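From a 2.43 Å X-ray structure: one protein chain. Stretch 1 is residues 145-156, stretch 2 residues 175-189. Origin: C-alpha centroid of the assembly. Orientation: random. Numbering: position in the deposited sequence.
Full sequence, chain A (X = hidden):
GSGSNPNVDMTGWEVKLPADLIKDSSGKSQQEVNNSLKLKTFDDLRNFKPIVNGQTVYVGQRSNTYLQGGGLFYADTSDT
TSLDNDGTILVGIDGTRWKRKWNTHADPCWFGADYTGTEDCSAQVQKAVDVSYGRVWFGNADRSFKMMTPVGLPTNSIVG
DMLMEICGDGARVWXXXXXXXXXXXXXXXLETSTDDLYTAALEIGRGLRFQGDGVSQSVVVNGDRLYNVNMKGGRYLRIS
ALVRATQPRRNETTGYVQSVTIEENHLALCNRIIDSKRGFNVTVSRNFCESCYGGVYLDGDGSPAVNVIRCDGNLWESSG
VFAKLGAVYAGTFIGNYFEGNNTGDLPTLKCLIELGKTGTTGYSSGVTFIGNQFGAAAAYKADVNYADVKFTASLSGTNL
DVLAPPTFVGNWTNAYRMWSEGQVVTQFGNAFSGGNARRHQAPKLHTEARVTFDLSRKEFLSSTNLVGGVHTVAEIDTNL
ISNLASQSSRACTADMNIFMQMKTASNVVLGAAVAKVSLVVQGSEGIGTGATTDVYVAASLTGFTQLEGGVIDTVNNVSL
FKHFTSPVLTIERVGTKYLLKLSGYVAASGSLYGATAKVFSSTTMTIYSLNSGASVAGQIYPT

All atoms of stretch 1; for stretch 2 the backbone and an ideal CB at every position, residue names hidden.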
# COMPACT_ATOMS: atom_id res chain seq x y z
N PHE A 145 30.33 19.43 -1.30
CA PHE A 145 31.01 19.33 -0.03
C PHE A 145 31.61 17.94 0.16
O PHE A 145 31.22 16.98 -0.51
CB PHE A 145 30.06 19.66 1.13
CG PHE A 145 29.43 21.02 1.03
CD1 PHE A 145 30.02 22.12 1.62
CD2 PHE A 145 28.24 21.19 0.34
CE1 PHE A 145 29.44 23.38 1.53
CE2 PHE A 145 27.65 22.44 0.25
CZ PHE A 145 28.25 23.54 0.84
N LYS A 146 32.57 17.84 1.07
CA LYS A 146 33.17 16.56 1.43
C LYS A 146 33.13 16.41 2.94
O LYS A 146 33.68 17.24 3.67
CB LYS A 146 34.61 16.45 0.93
CG LYS A 146 35.34 15.24 1.48
CD LYS A 146 36.45 14.80 0.55
CE LYS A 146 37.70 15.63 0.77
NZ LYS A 146 38.78 15.29 -0.21
N MSE A 147 32.47 15.36 3.42
CA MSE A 147 32.42 15.06 4.84
C MSE A 147 33.10 13.72 5.14
O MSE A 147 32.76 12.69 4.55
CB MSE A 147 30.98 15.05 5.35
CG MSE A 147 30.25 16.36 5.14
SE MSE A 147 28.38 16.29 5.68
CE MSE A 147 28.60 15.67 7.51
N MSE A 148 34.06 13.73 6.07
CA MSE A 148 34.81 12.53 6.40
C MSE A 148 34.81 12.21 7.89
O MSE A 148 35.45 11.26 8.33
CB MSE A 148 36.25 12.66 5.92
CG MSE A 148 36.39 13.28 4.54
SE MSE A 148 38.25 13.57 4.10
CE MSE A 148 38.83 11.70 4.03
N THR A 149 34.10 13.03 8.66
CA THR A 149 34.03 12.88 10.11
C THR A 149 32.56 12.88 10.50
O THR A 149 31.79 13.74 10.02
CB THR A 149 34.77 14.02 10.82
OG1 THR A 149 36.10 14.12 10.29
CG2 THR A 149 34.83 13.78 12.32
N PRO A 150 32.11 11.94 11.33
CA PRO A 150 30.70 11.92 11.71
C PRO A 150 30.29 13.23 12.38
O PRO A 150 31.03 13.78 13.21
CB PRO A 150 30.61 10.73 12.68
CG PRO A 150 31.75 9.85 12.28
CD PRO A 150 32.85 10.78 11.86
N VAL A 151 29.14 13.74 11.97
CA VAL A 151 28.53 14.92 12.57
C VAL A 151 27.39 14.45 13.45
O VAL A 151 26.55 13.66 13.02
CB VAL A 151 28.05 15.91 11.50
CG1 VAL A 151 27.08 16.93 12.10
CG2 VAL A 151 29.23 16.61 10.86
N GLY A 152 27.36 14.92 14.70
CA GLY A 152 26.38 14.48 15.66
C GLY A 152 25.24 15.48 15.78
O GLY A 152 25.47 16.68 15.95
N LEU A 153 23.99 14.96 15.70
CA LEU A 153 22.75 15.69 15.89
C LEU A 153 22.39 15.76 17.37
O LEU A 153 22.67 14.83 18.13
CB LEU A 153 21.61 15.01 15.11
CG LEU A 153 21.67 15.15 13.59
CD1 LEU A 153 20.56 14.36 12.96
CD2 LEU A 153 21.58 16.61 13.19
N PRO A 154 21.77 16.87 17.80
CA PRO A 154 21.44 17.04 19.22
C PRO A 154 20.47 15.97 19.71
O PRO A 154 19.73 15.35 18.95
CB PRO A 154 20.80 18.43 19.27
CG PRO A 154 20.32 18.69 17.88
CD PRO A 154 21.33 18.02 16.99
N THR A 155 20.47 15.78 21.03
CA THR A 155 19.72 14.69 21.64
C THR A 155 18.23 15.03 21.71
O THR A 155 17.84 16.06 22.28
CB THR A 155 20.26 14.39 23.03
OG1 THR A 155 21.64 14.02 22.92
CG2 THR A 155 19.49 13.23 23.66
N ASN A 156 17.41 14.16 21.14
CA ASN A 156 15.96 14.33 21.15
C ASN A 156 15.36 12.94 21.22
O ASN A 156 15.55 12.13 20.30
CB ASN A 156 15.49 15.08 19.90
CG ASN A 156 14.01 15.39 19.92
OD1 ASN A 156 13.55 16.22 20.70
ND2 ASN A 156 13.26 14.77 19.02
N UNK A 175 30.70 11.66 0.55
CA UNK A 175 30.61 10.97 1.83
C UNK A 175 31.82 10.05 1.98
O UNK A 175 32.14 9.28 1.07
CB UNK A 175 29.30 10.18 1.94
N UNK A 176 32.48 10.13 3.14
CA UNK A 176 33.63 9.28 3.47
C UNK A 176 33.46 8.85 4.93
O UNK A 176 33.89 9.56 5.84
CB UNK A 176 34.96 10.01 3.25
N UNK A 177 32.84 7.70 5.14
CA UNK A 177 32.61 7.21 6.49
C UNK A 177 32.24 5.74 6.45
O UNK A 177 31.40 5.33 5.64
CB UNK A 177 31.51 8.02 7.19
N UNK A 178 32.87 4.95 7.32
CA UNK A 178 32.54 3.54 7.49
C UNK A 178 31.36 3.32 8.42
O UNK A 178 30.83 2.20 8.45
CB UNK A 178 33.76 2.78 8.02
N UNK A 179 30.92 4.34 9.15
CA UNK A 179 29.86 4.20 10.14
C UNK A 179 28.67 5.11 9.92
O UNK A 179 27.57 4.77 10.36
CB UNK A 179 30.43 4.46 11.54
N UNK A 180 28.85 6.25 9.25
CA UNK A 180 27.77 7.21 9.04
C UNK A 180 28.19 8.64 9.32
O UNK A 180 28.53 8.97 10.46
CB UNK A 180 26.57 6.85 9.92
N UNK A 181 28.17 9.50 8.30
CA UNK A 181 28.58 10.89 8.50
C UNK A 181 27.61 11.64 9.40
O UNK A 181 27.97 12.69 9.94
CB UNK A 181 28.70 11.61 7.15
N UNK A 182 26.40 11.13 9.58
CA UNK A 182 25.43 11.71 10.49
C UNK A 182 25.09 10.69 11.56
O UNK A 182 24.77 9.53 11.25
CB UNK A 182 24.17 12.16 9.74
N UNK A 183 25.18 11.11 12.82
CA UNK A 183 24.90 10.23 13.95
C UNK A 183 24.36 11.10 15.07
O UNK A 183 24.07 12.29 14.88
CB UNK A 183 26.14 9.46 14.39
N UNK A 184 24.22 10.52 16.26
CA UNK A 184 23.82 11.28 17.42
C UNK A 184 25.04 11.94 18.05
O UNK A 184 26.11 11.33 18.14
CB UNK A 184 23.10 10.38 18.43
N UNK A 185 24.88 13.19 18.48
CA UNK A 185 26.00 13.90 19.11
C UNK A 185 26.43 13.21 20.40
O UNK A 185 27.62 13.16 20.71
CB UNK A 185 25.62 15.35 19.40
N UNK A 186 25.47 12.68 21.17
CA UNK A 186 25.83 12.12 22.47
C UNK A 186 26.54 10.78 22.38
O UNK A 186 27.03 10.29 23.40
CB UNK A 186 24.57 11.97 23.33
N UNK A 187 26.61 10.19 21.19
CA UNK A 187 27.42 8.99 20.97
C UNK A 187 28.85 9.30 20.58
O UNK A 187 29.69 8.39 20.59
CB UNK A 187 26.78 8.12 19.89
N UNK A 188 29.17 10.55 20.23
CA UNK A 188 30.53 10.89 19.84
C UNK A 188 31.44 10.81 21.06
O UNK A 188 31.17 11.43 22.10
CB UNK A 188 30.59 12.28 19.21
N UNK A 189 32.53 10.05 20.93
CA UNK A 189 33.38 9.72 22.05
C UNK A 189 33.01 8.43 22.75
O UNK A 189 33.83 7.89 23.50
CB UNK A 189 33.35 10.87 23.06

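The stretches pair in parallel at M147 with 175 and again along 151-153 and 182-184, where the strand axes diverge by 48°; loops lie between and beyond. Position 175 has its CB on the same sheet face as the M147 side chain, 5.0 Å from M147 O. A beta-branched or other apolar residue would suit; V175 makes little side-chain contact with stretch 1.

At 176 the backbone N donates to M147 O (2.9 Å), while the CB points toward stretch 1, 3.8 Å from M148 CG. The aliphatic parts of K146 and M148 offer a surface for a long or flat side chain; leucine, methionine or an aromatic would all serve. The residue is Y176. Its CB packs on M148 CG, its CE1 lies 3.6 Å from K146 CD, and its hydroxyl is bonded elsewhere in the structure.

The CB points sideways at 177 and 179, and 178 is out of reach, so stretch 1 decides little at these three. They are S177, whose OG accepts from the backbone N of both 179 and 180, N178, and T179, which only skirts P150. At 180, phi/psi of 134/116 would jam any CB against the preceding carbonyl O, so glycine is expected, and G180 is found.

The CB of 181 points sideways, 4.1 Å from M147 CE, and invites a medium apolar side chain such as leucine, isoleucine or methionine. I181 brings CD1 to 4.0 Å from M147 SE and CG2 to 3.6 Å from M147 O, while I181 O accepts from V151 N (2.6 Å, nearly linear).

Position 182 bridges V151 on the face that carries the V151 side chain. M147 and V151 leave room for a large apolar group, aliphatic or aromatic. In F182, M147 CE sits over one ring face, 3.8 Å from F182 CZ, and V151 CG1 lies 4.1 Å from F182 CE1.

Position 183 pairs with G152 on the other face, its N donating to V151 O (2.9 Å) and its O accepting from L153 N (2.8 Å). With P150 CB 5.0 Å from the ideal CB, a small or beta-branched residue suits; T183 sets CG2 4.0 Å from P150 CB. At 184 the CB points away, leaving the choice open; S184 has its OG bonded elsewhere in the structure.

At 185 the CB is tight, 3.3 Å from L153 O, and N donates to that L153 O (2.8 Å). A CB on G152 would lie 2.4 Å from the CA of 185, so the close pass depends on that glycine. Any side chain that can turn outward would do; the end of K185 leads away.

The CB of 186 lies 3.6 Å from T155 OG1, suiting a polar or long side chain. R186 places CD 3.4 Å from T155 OG1, with T155 CG2 over one guanidinium face; a water links R186 N to L153 O and T155 OG1.

Position 187 is out of reach, so stretch 1 sets no preference; S187 OG donates to S184 O (2.9 Å). Position 188 points toward stretch 1 from a distance, favouring a long apolar chain; I188 extends CD1 to 3.6 Å from G152 N. At 189, also out of reach, phi/psi of 92/-17 calls for glycine, and G189 is found.

Stretch 2 (175-189) VYSNTGIFTSKRSIG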
# COMPACT_ATOMS: atom_id res chain seq x y z
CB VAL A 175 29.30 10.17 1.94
CG1 VAL A 175 29.16 9.60 3.34
CG2 VAL A 175 28.12 11.06 1.59
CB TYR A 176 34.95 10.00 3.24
CG TYR A 176 35.27 10.24 1.78
CD1 TYR A 176 34.81 11.37 1.13
CD2 TYR A 176 36.05 9.33 1.07
CE1 TYR A 176 35.10 11.60 -0.20
CE2 TYR A 176 36.34 9.55 -0.27
CZ TYR A 176 35.87 10.68 -0.90
OH TYR A 176 36.16 10.91 -2.22
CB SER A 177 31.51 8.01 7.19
OG SER A 177 31.23 7.46 8.47
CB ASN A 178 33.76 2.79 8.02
CG ASN A 178 33.69 1.30 7.76
OD1 ASN A 178 32.93 0.84 6.91
ND2 ASN A 178 34.49 0.53 8.50
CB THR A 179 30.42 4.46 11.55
OG1 THR A 179 30.85 5.82 11.65
CG2 THR A 179 31.59 3.53 11.86
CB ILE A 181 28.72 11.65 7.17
CG1 ILE A 181 27.51 11.39 6.27
CG2 ILE A 181 30.04 11.31 6.48
CD1 ILE A 181 27.27 12.50 5.27
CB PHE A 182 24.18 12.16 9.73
CG PHE A 182 24.38 13.42 8.94
CD1 PHE A 182 24.65 14.62 9.58
CD2 PHE A 182 24.34 13.40 7.55
CE1 PHE A 182 24.86 15.78 8.85
CE2 PHE A 182 24.54 14.56 6.82
CZ PHE A 182 24.80 15.75 7.47
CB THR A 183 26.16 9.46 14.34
OG1 THR A 183 25.85 8.53 15.38
CG2 THR A 183 27.24 10.41 14.84
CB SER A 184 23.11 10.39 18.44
OG SER A 184 24.03 9.50 19.05
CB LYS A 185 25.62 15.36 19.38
CG LYS A 185 26.76 16.19 19.95
CD LYS A 185 26.32 17.62 20.25
CE LYS A 185 26.98 18.61 19.31
NZ LYS A 185 28.10 19.36 19.95
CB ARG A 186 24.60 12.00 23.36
CG ARG A 186 23.52 11.06 22.86
CD ARG A 186 22.44 10.91 23.91
NE ARG A 186 21.29 10.16 23.43
CZ ARG A 186 20.28 9.76 24.20
NH1 ARG A 186 20.28 10.05 25.49
NH2 ARG A 186 19.27 9.08 23.68
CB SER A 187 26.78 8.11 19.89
OG SER A 187 27.03 8.64 18.60
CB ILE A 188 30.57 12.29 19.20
CG1 ILE A 188 29.76 12.29 17.90
CG2 ILE A 188 32.01 12.72 18.95
CD1 ILE A 188 29.55 13.66 17.30
O HOH W 1 22.71 13.34 20.54
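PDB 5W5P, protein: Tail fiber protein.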